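PDB 3JUU: porphyranase B from Zobellia galactanivorans, which cleaves the sulfated red-algal polysaccharide porphyran at the (1->4) linkages between beta-D-galactopyranose and alpha-L-galactopyranose-6-sulfate. Local coordinates for residues K40-E44 and K45-I49; M160-F163 and D164-M167. All coordinates share one frame; numbering follows the deposited sequence.

Overall arrangement
Porphyranase B has the beta-sandwich jelly-roll fold of glycoside hydrolase family 16, and both contacts are built on tight turns that lead the chain into a strand. Contact 1 opens strand 47-48, which pairs antiparallel with strand 90-101; contact 2 opens strand 166-174, which pairs with strands 141-150 and 185-192. They lie on opposite sides of the chain's centre, with their own centres about 30 Å apart and nearest atoms about 17 Å apart, so they do not touch. Contact 1 is away from the annotated sites. Contact 2 borders the active site: the F163 side chain lies about 4 Å from the side chain of E148, the probable proton donor.

Contact 1 (K40-E44 and K45-I49); sequences KKIDE and KKWQI. With SO4 (sulfate ion), chain E.
D43 folds the chain back on K45, K46 and W47 through an Asx turn overlapping a beta turn, and this bend launches strand 47-48 of the jelly roll. Its backbone oxygen serves two successive amides: K46 N stands above the carbonyl plane, whereas W47 N lies in that plane, with D43 O at 3.0 Å and a C=O...N angle of 154°. The side chain supplies the Asx bond, K45 N to D43 OD1 at 3.0 Å, received from above the carboxylate plane. CG of D43 is anti to the backbone N (chi1 175°), which holds the short carboxylate over the turn amides; aspartate has just the length for this. A water linking D43 OD2 to K46 NZ joins charges that stay 4.5 Å apart, and the ammonium also bonds S34 O.

Apolar contacts line the inner side. The side chains of I42 and W47 cross at about a right angle, I42 CG1 lying 3.7 Å from W47 CD1, and I42 CG2 packs on I49 CD1. V99 of strand 90-101 touches all three residues, so branched and aromatic side chains suit this side of the bend. The indole NE1 is satisfied by D35 OD2.

At the exposed entrance, a sulfate ion, probably from the crystallisation liquor, is gripped by the main chain and one lysine: O4 accepts from both K40 N and K41 N, and K40 NZ reaches O1 at 2.9 Å because its chain bends at chi3 and chi4. The lysine's positive charge fits this anion.

E44 reaches across I49 with its chain extended beyond CG, laying the carboxylate against the apolar branch. Its OE2 receives a bond from a water 2.8 Å away, and the same water accepts a hydrogen bond from I49 N.

Contact 2 (M160-F163 and D164-M167); sequences MKYF and DQTM
Two consecutive beta turns bring the chain into strand 166-174 beside the catalytic cleft of this family 16 sandwich. The first, of type I, spans M160 to F163; the second is closed by Q165 N bonding to Y162 O at 3.0 Å, nearly straight at N-H (163°) though the donor stands above the carbonyl plane. T166 OG1 also approaches Y162 O, at 3.1 Å, but this hydroxyl has N168 OD1 as a partner too.

Q165 runs alongside Y162 in the same direction, its amide tilted 30° from the ring plane. The NE2 of Q165 comes to 3.4 Å from Y162 CD1, obliquely to the ring. CG of Q165 sits between the backbone N and carbonyl carbon (chi1 53°), which carries the extended chain alongside the tyrosine. Glutamine suits the place because its OE1 accepts a hydrogen bond from K196 NZ, the same ammonium that forms a salt bridge with D164 OD2.

Water ties the turns together: one molecule donates to K161 O and to D164 OD1, each 2.6 Å away, and another donates to F163 O and T166 O.

F163 turns from this polar network to meet W247 edge-to-face. Polar groups thus fix the bend while the F163 side chain lies close to that of E148, where it probably helps shape the surroundings of that acid.

Contact 1 (K40-E44 and K45-I49)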
ATOM      1  N   LYS A  40       3.783   7.006 -20.964  1.00 22.91           N
ATOM      2  CA  LYS A  40       3.559   8.395 -20.537  1.00 23.90           C
ATOM      3  C   LYS A  40       2.356   8.562 -19.664  1.00 22.66           C
ATOM      4  O   LYS A  40       2.245   9.580 -18.982  1.00 24.04           O
ATOM      5  CB  LYS A  40       3.445   9.311 -21.785  1.00 25.06           C
ATOM      6  CG  LYS A  40       4.735   9.257 -22.688  1.00 26.45           C
ATOM      7  CD  LYS A  40       4.609   9.971 -24.055  1.00 31.64           C
ATOM      8  CE  LYS A  40       3.646   9.272 -25.062  1.00 38.23           C
ATOM      9  NZ  LYS A  40       4.023   7.833 -25.421  1.00 42.21           N
ATOM     10  N   LYS A  41       1.419   7.630 -19.695  1.00 21.31           N
ATOM     11  CA  LYS A  41       0.141   7.786 -18.957  1.00 20.92           C
ATOM     12  C   LYS A  41      -0.243   6.448 -18.286  1.00 19.18           C
ATOM     13  O   LYS A  41      -0.169   5.390 -18.906  1.00 17.38           O
ATOM     14  CB  LYS A  41      -0.965   8.159 -19.926  1.00 22.67           C
ATOM     15  CG  LYS A  41      -0.751   9.583 -20.569  1.00 29.76           C
ATOM     16  CD  LYS A  41      -1.358  10.701 -19.721  1.00 35.49           C
ATOM     17  CE  LYS A  41      -1.260  12.081 -20.440  1.00 41.27           C
ATOM     18  NZ  LYS A  41       0.027  12.828 -20.110  1.00 39.37           N
ATOM     19  N   ILE A  42      -0.648   6.511 -17.023  1.00 17.35           N
ATOM     20  CA  ILE A  42      -1.030   5.290 -16.324  1.00 16.63           C
ATOM     21  C   ILE A  42      -2.181   4.618 -17.057  1.00 16.79           C
ATOM     22  O   ILE A  42      -3.089   5.273 -17.579  1.00 16.90           O
ATOM     23  CB  ILE A  42      -1.366   5.546 -14.794  1.00 15.48           C
ATOM     24  CG1 ILE A  42      -1.551   4.210 -14.046  1.00 15.35           C
ATOM     25  CG2 ILE A  42      -2.584   6.516 -14.601  1.00 17.08           C
ATOM     26  CD1 ILE A  42      -1.616   4.403 -12.478  1.00 14.58           C
ATOM     27  N   ASP A  43      -2.165   3.292 -17.071  1.00 17.01           N
ATOM     28  CA  ASP A  43      -3.200   2.517 -17.737  1.00 17.30           C
ATOM     29  C   ASP A  43      -4.440   2.471 -16.873  1.00 18.15           C
ATOM     30  O   ASP A  43      -4.472   1.770 -15.849  1.00 17.01           O
ATOM     31  CB  ASP A  43      -2.610   1.090 -17.973  1.00 18.04           C
ATOM     32  CG  ASP A  43      -3.597   0.115 -18.548  1.00 18.64           C
ATOM     33  OD1 ASP A  43      -4.733   0.481 -18.862  1.00 19.29           O
ATOM     34  OD2 ASP A  43      -3.199  -1.053 -18.708  1.00 20.51           O
ATOM     35  N   GLU A  44      -5.475   3.232 -17.268  1.00 15.82           N
ATOM     36  CA  GLU A  44      -6.680   3.302 -16.477  1.00 17.00           C
ATOM     37  C   GLU A  44      -7.656   2.191 -16.749  1.00 17.16           C
ATOM     38  O   GLU A  44      -8.703   2.160 -16.135  1.00 18.23           O
ATOM     39  CB  GLU A  44      -7.326   4.687 -16.573  1.00 17.87           C
ATOM     40  CG  GLU A  44      -6.494   5.756 -15.835  1.00 14.98           C
ATOM     41  CD  GLU A  44      -7.158   7.116 -15.836  1.00 18.12           C
ATOM     42  OE1 GLU A  44      -6.608   7.999 -16.534  1.00 25.10           O
ATOM     43  OE2 GLU A  44      -8.196   7.326 -15.199  1.00 21.22           O
ATOM     44  N   LYS A  45      -7.312   1.257 -17.647  1.00 17.36           N
ATOM     45  CA  LYS A  45      -8.127   0.038 -17.694  1.00 19.72           C
ATOM     46  C   LYS A  45      -7.623  -0.931 -16.585  1.00 18.45           C
ATOM     47  O   LYS A  45      -8.335  -1.809 -16.193  1.00 18.81           O
ATOM     48  CB  LYS A  45      -8.011  -0.699 -19.046  1.00 20.40           C
ATOM     49  CG  LYS A  45      -8.582   0.115 -20.292  1.00 26.54           C
ATOM     50  CD  LYS A  45     -10.100  -0.071 -20.536  1.00 38.80           C
ATOM     51  CE  LYS A  45     -11.073   0.651 -19.518  1.00 42.60           C
ATOM     52  NZ  LYS A  45     -11.752   1.931 -19.970  1.00 43.10           N
ATOM     53  N   LYS A  46      -6.386  -0.745 -16.124  1.00 17.63           N
ATOM     54  CA  LYS A  46      -5.817  -1.655 -15.101  1.00 15.65           C
ATOM     55  C   LYS A  46      -5.973  -1.027 -13.718  1.00 15.26           C
ATOM     56  O   LYS A  46      -6.219  -1.730 -12.694  1.00 14.95           O
ATOM     57  CB  LYS A  46      -4.361  -1.862 -15.394  1.00 16.16           C
ATOM     58  CG  LYS A  46      -3.680  -2.946 -14.515  1.00 16.70           C
ATOM     59  CD  LYS A  46      -2.242  -3.248 -15.088  1.00 18.28           C
ATOM     60  CE  LYS A  46      -2.293  -4.262 -16.224  1.00 17.86           C
ATOM     61  NZ  LYS A  46      -0.935  -4.433 -16.772  1.00 15.14           N
ATOM     62  N   TRP A  47      -5.829   0.299 -13.673  1.00 13.13           N
ATOM     63  CA  TRP A  47      -5.757   1.040 -12.417  1.00 13.86           C
ATOM     64  C   TRP A  47      -6.840   2.085 -12.336  1.00 14.29           C
ATOM     65  O   TRP A  47      -7.162   2.727 -13.390  1.00 14.90           O
ATOM     66  CB  TRP A  47      -4.398   1.721 -12.279  1.00 13.75           C
ATOM     67  CG  TRP A  47      -3.238   0.775 -12.410  1.00 13.70           C
ATOM     68  CD1 TRP A  47      -2.364   0.687 -13.478  1.00 14.40           C
ATOM     69  CD2 TRP A  47      -2.799  -0.212 -11.440  1.00 14.15           C
ATOM     70  NE1 TRP A  47      -1.404  -0.307 -13.224  1.00 16.13           N
ATOM     71  CE2 TRP A  47      -1.658  -0.879 -11.995  1.00 14.32           C
ATOM     72  CE3 TRP A  47      -3.283  -0.614 -10.172  1.00 10.01           C
ATOM     73  CZ2 TRP A  47      -0.944  -1.948 -11.307  1.00 14.77           C
ATOM     74  CZ3 TRP A  47      -2.580  -1.670  -9.466  1.00 11.16           C
ATOM     75  CH2 TRP A  47      -1.428  -2.330 -10.052  1.00 13.22           C
ATOM     76  N   GLN A  48      -7.344   2.308 -11.120  1.00 12.15           N
ATOM     77  CA  GLN A  48      -8.380   3.348 -10.843  1.00 12.45           C
ATOM     78  C   GLN A  48      -7.660   4.427 -10.085  1.00 13.23           C
ATOM     79  O   GLN A  48      -7.092   4.190  -9.006  1.00 10.83           O
ATOM     80  CB  GLN A  48      -9.590   2.824 -10.031  1.00 13.27           C
ATOM     81  CG  GLN A  48     -10.669   3.851  -9.766  1.00 12.34           C
ATOM     82  CD  GLN A  48     -11.866   3.206  -9.194  1.00 18.21           C
ATOM     83  OE1 GLN A  48     -11.762   2.309  -8.309  1.00 17.68           O
ATOM     84  NE2 GLN A  48     -13.036   3.650  -9.642  1.00 18.61           N
ATOM     85  N   ILE A  49      -7.706   5.647 -10.620  1.00 13.37           N
ATOM     86  CA  ILE A  49      -7.093   6.790  -9.905  1.00 12.70           C
ATOM     87  C   ILE A  49      -8.115   7.909  -9.582  1.00 14.48           C
ATOM     88  O   ILE A  49      -7.727   8.900  -8.952  1.00 14.80           O
ATOM     89  CB  ILE A  49      -5.932   7.356 -10.713  1.00 12.40           C
ATOM     90  CG1 ILE A  49      -6.401   8.023 -12.058  1.00 11.55           C
ATOM     91  CG2 ILE A  49      -4.836   6.204 -10.959  1.00 14.03           C
ATOM     92  CD1 ILE A  49      -5.239   8.797 -12.814  1.00 13.09           C
TER
HETATM   93  S   SO4 E   5       1.639   5.628 -23.278  1.00 58.15           S
HETATM   94  O1  SO4 E   5       3.065   5.773 -23.671  1.00 53.22           O
HETATM   95  O2  SO4 E   5       0.803   6.452 -24.143  1.00 58.12           O
HETATM   96  O3  SO4 E   5       1.207   4.222 -23.305  1.00 52.27           O
HETATM   97  O4  SO4 E   5       1.422   6.143 -21.926  1.00 58.21           O
HETATM   98  O   HOH W   1      -0.560  -1.674 -17.889  1.00 19.41           O
HETATM   99  O   HOH W   2      -9.163   5.810 -13.106  1.00 19.28           O

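Contact 2 (M160-F163 and D164-M167)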
ATOM      1  N   MET A 160       5.621   5.860  17.342  1.00 28.94           N
ATOM      2  CA  MET A 160       5.911   6.146  15.926  1.00 29.11           C
ATOM      3  C   MET A 160       7.251   6.809  15.628  1.00 27.07           C
ATOM      4  O   MET A 160       7.505   7.153  14.481  1.00 23.26           O
ATOM      5  CB  MET A 160       4.764   6.979  15.301  1.00 31.34           C
ATOM      6  CG  MET A 160       4.119   7.894  16.331  1.00 35.18           C
ATOM      7  SD  MET A 160       3.142   9.165  15.514  1.00 44.67           S
ATOM      8  CE  MET A 160       1.570   9.053  16.380  1.00 47.74           C
ATOM      9  N   LYS A 161       8.111   7.010  16.634  1.00 24.97           N
ATOM     10  CA  LYS A 161       9.334   7.781  16.393  1.00 24.05           C
ATOM     11  C   LYS A 161      10.247   7.200  15.281  1.00 22.35           C
ATOM     12  O   LYS A 161      11.046   7.920  14.699  1.00 21.33           O
ATOM     13  CB  LYS A 161      10.118   7.963  17.702  1.00 26.00           C
ATOM     14  CG  LYS A 161      10.434   6.650  18.370  1.00 30.01           C
ATOM     15  CD  LYS A 161      11.070   6.837  19.742  1.00 37.34           C
ATOM     16  CE  LYS A 161      11.312   5.441  20.341  1.00 41.06           C
ATOM     17  NZ  LYS A 161      12.116   5.527  21.615  1.00 45.83           N
ATOM     18  N   TYR A 162      10.119   5.895  14.986  1.00 19.75           N
ATOM     19  CA  TYR A 162      10.943   5.290  13.891  1.00 18.18           C
ATOM     20  C   TYR A 162      10.151   4.909  12.683  1.00 15.27           C
ATOM     21  O   TYR A 162      10.659   4.124  11.853  1.00 14.72           O
ATOM     22  CB  TYR A 162      11.641   4.006  14.370  1.00 19.16           C
ATOM     23  CG  TYR A 162      12.514   4.303  15.541  1.00 24.54           C
ATOM     24  CD1 TYR A 162      13.625   5.154  15.395  1.00 28.46           C
ATOM     25  CD2 TYR A 162      12.250   3.715  16.806  1.00 29.16           C
ATOM     26  CE1 TYR A 162      14.470   5.422  16.482  1.00 33.61           C
ATOM     27  CE2 TYR A 162      13.092   3.961  17.879  1.00 29.73           C
ATOM     28  CZ  TYR A 162      14.174   4.838  17.711  1.00 33.55           C
ATOM     29  OH  TYR A 162      14.993   5.116  18.764  1.00 37.69           O
ATOM     30  N   PHE A 163       8.932   5.441  12.571  1.00 14.47           N
ATOM     31  CA  PHE A 163       8.023   5.033  11.502  1.00 13.15           C
ATOM     32  C   PHE A 163       8.582   5.284  10.087  1.00 13.94           C
ATOM     33  O   PHE A 163       8.110   4.642   9.129  1.00 15.64           O
ATOM     34  CB  PHE A 163       6.639   5.711  11.680  1.00 14.12           C
ATOM     35  CG  PHE A 163       5.519   4.996  11.022  1.00 13.96           C
ATOM     36  CD1 PHE A 163       4.943   3.892  11.671  1.00 17.25           C
ATOM     37  CD2 PHE A 163       5.008   5.381   9.770  1.00  9.52           C
ATOM     38  CE1 PHE A 163       3.892   3.189  11.095  1.00 14.11           C
ATOM     39  CE2 PHE A 163       3.956   4.683   9.204  1.00 11.23           C
ATOM     40  CZ  PHE A 163       3.405   3.577   9.864  1.00 16.24           C
ATOM     41  N   ASP A 164       9.518   6.221   9.958  1.00 11.29           N
ATOM     42  CA  ASP A 164      10.115   6.584   8.681  1.00 10.37           C
ATOM     43  C   ASP A 164      11.330   5.725   8.289  1.00 11.12           C
ATOM     44  O   ASP A 164      12.000   6.013   7.271  1.00 10.04           O
ATOM     45  CB  ASP A 164      10.557   8.078   8.744  1.00 11.02           C
ATOM     46  CG  ASP A 164      11.622   8.378   9.853  1.00 14.86           C
ATOM     47  OD1 ASP A 164      11.843   7.555  10.769  1.00 12.21           O
ATOM     48  OD2 ASP A 164      12.173   9.503   9.817  1.00 14.87           O
ATOM     49  N   GLN A 165      11.688   4.743   9.117  1.00 10.55           N
ATOM     50  CA  GLN A 165      12.847   3.912   8.802  1.00 11.42           C
ATOM     51  C   GLN A 165      12.566   2.426   9.013  1.00 11.94           C
ATOM     52  O   GLN A 165      13.488   1.691   9.213  1.00 11.34           O
ATOM     53  CB  GLN A 165      14.076   4.358   9.582  1.00 12.40           C
ATOM     54  CG  GLN A 165      13.866   4.464  11.067  1.00 14.86           C
ATOM     55  CD  GLN A 165      15.061   5.186  11.713  1.00 22.84           C
ATOM     56  OE1 GLN A 165      15.457   6.255  11.266  1.00 23.65           O
ATOM     57  NE2 GLN A 165      15.673   4.558  12.692  1.00 22.50           N
ATOM     58  N   THR A 166      11.301   2.023   8.932  1.00 10.16           N
ATOM     59  CA  THR A 166      10.927   0.649   9.146  1.00  9.94           C
ATOM     60  C   THR A 166       9.998   0.158   8.017  1.00 10.84           C
ATOM     61  O   THR A 166       9.311   0.947   7.350  1.00 10.38           O
ATOM     62  CB  THR A 166      10.269   0.508  10.542  1.00 10.97           C
ATOM     63  OG1 THR A 166       9.337   1.567  10.680  1.00 14.19           O
ATOM     64  CG2 THR A 166      11.313   0.759  11.693  1.00  8.64           C
ATOM     65  N   MET A 167       9.942  -1.149   7.827  1.00  9.75           N
ATOM     66  CA  MET A 167       8.796  -1.740   7.116  1.00  8.79           C
ATOM     67  C   MET A 167       7.709  -2.023   8.150  1.00  9.94           C
ATOM     68  O   MET A 167       7.885  -2.813   9.081  1.00  9.20           O
ATOM     69  CB  MET A 167       9.206  -3.059   6.413  1.00 10.31           C
ATOM     70  CG  MET A 167       8.069  -3.604   5.544  1.00  7.44           C
ATOM     71  SD  MET A 167       8.714  -5.142   4.752  1.00  8.78           S
ATOM     72  CE  MET A 167       7.257  -5.777   3.975  1.00  9.70           C
TER
HETATM   73  O   HOH W   3      12.961   8.228  12.976  1.00 28.30           O
HETATM   74  O   HOH W   4       9.183   3.682   6.926  1.00  9.71           O